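Local coordinates for protein malonyl CoA-ACP transacylase (Xanthomonas oryzae pv. oryzae, PDB 3K89) that probably transfers the malonyl group from malonyl-CoA to the holo acyl carrier protein, supplying malonyl units for fatty acid synthesis, at residues L6-P11 against R77-Q82. Numbering follows the deposited sequence.
Sequences LAFVFP and RLWTAQ
Phe8 drives the edge of its ring into one face of the Trp79 indole, and this T-shaped (edge-to-face) pair carries nearly all of the contact. The point of the wedge is CZ of Phe8, which sits 3.3 Å above the indole plane over the five-membered ring, closest to Trp79 NE1 and CD1, each at 3.4 Å. Its neighbours stand further back: CE1 of Phe8 is 3.9 Å from NE1 of Trp79, and CE2 of Phe8 is 4.0 Å from CG of Trp79. The Phe8 ring and the five-membered ring of Trp79 are inclined at 65°, their centroids 4.6 Å apart. CB of Trp79 points toward strand 6-10, and with CG anti to the backbone N (chi1 -177°) the indole presents a face to Phe8 CZ. Helix 61-81 packs here on the parallel sheet of the acyltransferase domain, in which strand 6-10 runs between strands 86-92 and 273-276, away from the predicted catalytic Ser94 and His203. The CA atoms of Phe8 and Trp79 stay 10.7 Å apart, so the two rings span the gap. Trp79 NE1 donates its hydrogen to Gln85 O, helping fix the indole's rotation, while Trp76 meets the Phe8 ring nearly at right angles. Away from this tight spot the contact thins out: CD2 of Leu6 comes no nearer than 4.8 Å, to CZ2 of Trp79, and two residues further on Ala81 is exposed to solvent.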
loop_
_atom_site.group_PDB
_atom_site.type_symbol
_atom_site.label_atom_id
_atom_site.label_comp_id
_atom_site.label_asym_id
_atom_site.label_seq_id
_atom_site.Cartn_x
_atom_site.Cartn_y
_atom_site.Cartn_z
ATOM N N LEU A 6 10.053 1.788 -17.076
ATOM C CA LEU A 6 9.939 0.960 -15.866
ATOM C C LEU A 6 9.394 1.734 -14.661
ATOM O O LEU A 6 9.865 2.809 -14.371
ATOM C CB LEU A 6 11.305 0.356 -15.514
ATOM C CG LEU A 6 11.487 -0.475 -14.236
ATOM C CD1 LEU A 6 10.752 -1.814 -14.291
ATOM C CD2 LEU A 6 12.955 -0.712 -13.997
ATOM N N ALA A 7 8.408 1.172 -13.961
ATOM C CA ALA A 7 7.996 1.729 -12.668
ATOM C C ALA A 7 8.125 0.648 -11.595
ATOM O O ALA A 7 8.099 -0.549 -11.898
ATOM C CB ALA A 7 6.562 2.246 -12.717
ATOM N N PHE A 8 8.271 1.079 -10.345
ATOM C CA PHE A 8 8.216 0.166 -9.198
ATOM C C PHE A 8 6.981 0.541 -8.391
ATOM O O PHE A 8 6.680 1.735 -8.239
ATOM C CB PHE A 8 9.449 0.320 -8.310
ATOM C CG PHE A 8 10.572 -0.620 -8.646
ATOM C CD1 PHE A 8 10.924 -0.860 -9.976
ATOM C CD2 PHE A 8 11.305 -1.226 -7.631
ATOM C CE1 PHE A 8 11.981 -1.726 -10.272
ATOM C CE2 PHE A 8 12.362 -2.087 -7.915
ATOM C CZ PHE A 8 12.697 -2.337 -9.242
ATOM N N VAL A 9 6.281 -0.483 -7.898
ATOM C CA VAL A 9 5.118 -0.283 -6.995
ATOM C C VAL A 9 5.371 -1.045 -5.701
ATOM O O VAL A 9 6.000 -2.101 -5.720
ATOM C CB VAL A 9 3.750 -0.687 -7.623
ATOM C CG1 VAL A 9 3.408 0.213 -8.832
ATOM C CG2 VAL A 9 3.698 -2.162 -8.011
ATOM N N PHE A 10 4.860 -0.512 -4.584
ATOM C CA PHE A 10 5.146 -1.099 -3.276
ATOM C C PHE A 10 3.855 -1.512 -2.598
ATOM O O PHE A 10 2.894 -0.746 -2.583
ATOM C CB PHE A 10 5.908 -0.088 -2.412
ATOM C CG PHE A 10 7.209 0.357 -3.036
ATOM C CD1 PHE A 10 7.234 1.419 -3.955
ATOM C CD2 PHE A 10 8.394 -0.324 -2.742
ATOM C CE1 PHE A 10 8.468 1.803 -4.563
ATOM C CE2 PHE A 10 9.620 0.061 -3.316
ATOM C CZ PHE A 10 9.651 1.118 -4.241
ATOM N N PRO A 11 3.820 -2.744 -2.067
ATOM C CA PRO A 11 2.585 -3.271 -1.485
ATOM C C PRO A 11 2.254 -2.740 -0.096
ATOM O O PRO A 11 3.105 -2.193 0.598
ATOM C CB PRO A 11 2.859 -4.774 -1.395
ATOM C CG PRO A 11 4.325 -4.839 -1.157
ATOM C CD PRO A 11 4.909 -3.739 -2.040
ATOM N N ARG A 77 16.569 -1.897 -2.089
ATOM C CA ARG A 77 18.023 -1.768 -1.907
ATOM C C ARG A 77 18.767 -2.900 -2.605
ATOM O O ARG A 77 19.845 -2.681 -3.176
ATOM C CB ARG A 77 18.381 -1.677 -0.428
ATOM C CG ARG A 77 17.961 -0.336 0.174
ATOM C CD ARG A 77 18.251 -0.291 1.657
ATOM N NE ARG A 77 18.018 1.045 2.224
ATOM C CZ ARG A 77 18.273 1.357 3.497
ATOM N NH1 ARG A 77 18.740 0.430 4.337
ATOM N NH2 ARG A 77 18.033 2.583 3.952
ATOM N N LEU A 78 18.158 -4.082 -2.605
ATOM C CA LEU A 78 18.729 -5.237 -3.301
ATOM C C LEU A 78 18.798 -4.990 -4.799
ATOM O O LEU A 78 19.872 -5.125 -5.404
ATOM C CB LEU A 78 17.922 -6.503 -2.984
ATOM C CG LEU A 78 18.320 -7.813 -3.675
ATOM C CD1 LEU A 78 19.774 -8.182 -3.390
ATOM C CD2 LEU A 78 17.377 -8.938 -3.231
ATOM N N TRP A 79 17.658 -4.635 -5.395
ATOM C CA TRP A 79 17.571 -4.347 -6.825
ATOM C C TRP A 79 18.573 -3.273 -7.216
ATOM O O TRP A 79 19.330 -3.442 -8.180
ATOM C CB TRP A 79 16.162 -3.861 -7.167
ATOM C CG TRP A 79 15.953 -3.608 -8.620
ATOM C CD1 TRP A 79 16.121 -2.428 -9.283
ATOM C CD2 TRP A 79 15.523 -4.560 -9.600
ATOM N NE1 TRP A 79 15.811 -2.586 -10.610
ATOM C CE2 TRP A 79 15.447 -3.888 -10.829
ATOM C CE3 TRP A 79 15.192 -5.923 -9.550
ATOM C CZ2 TRP A 79 15.057 -4.526 -12.015
ATOM C CZ3 TRP A 79 14.793 -6.557 -10.726
ATOM C CH2 TRP A 79 14.736 -5.857 -11.942
ATOM N N THR A 80 18.583 -2.179 -6.459
ATOM C CA THR A 80 19.422 -1.039 -6.802
ATOM C C THR A 80 20.918 -1.374 -6.655
ATOM O O THR A 80 21.729 -0.908 -7.466
ATOM C CB THR A 80 18.987 0.272 -6.077
ATOM O OG1 THR A 80 18.953 0.076 -4.663
ATOM C CG2 THR A 80 17.603 0.693 -6.532
ATOM N N ALA A 81 21.274 -2.209 -5.673
ATOM C CA ALA A 81 22.666 -2.674 -5.521
ATOM C C ALA A 81 23.081 -3.638 -6.632
ATOM O O ALA A 81 24.235 -3.597 -7.099
ATOM C CB ALA A 81 22.887 -3.325 -4.174
ATOM N N GLN A 82 22.153 -4.503 -7.052
ATOM C CA GLN A 82 22.447 -5.525 -8.069
ATOM C C GLN A 82 22.359 -5.024 -9.510
ATOM O O GLN A 82 22.322 -5.828 -10.457
ATOM C CB GLN A 82 21.594 -6.784 -7.858
ATOM C CG GLN A 82 21.963 -7.550 -6.601
ATOM C CD GLN A 82 21.746 -9.049 -6.727
ATOM O OE1 GLN A 82 20.702 -9.501 -7.188
ATOM N NE2 GLN A 82 22.733 -9.826 -6.302
#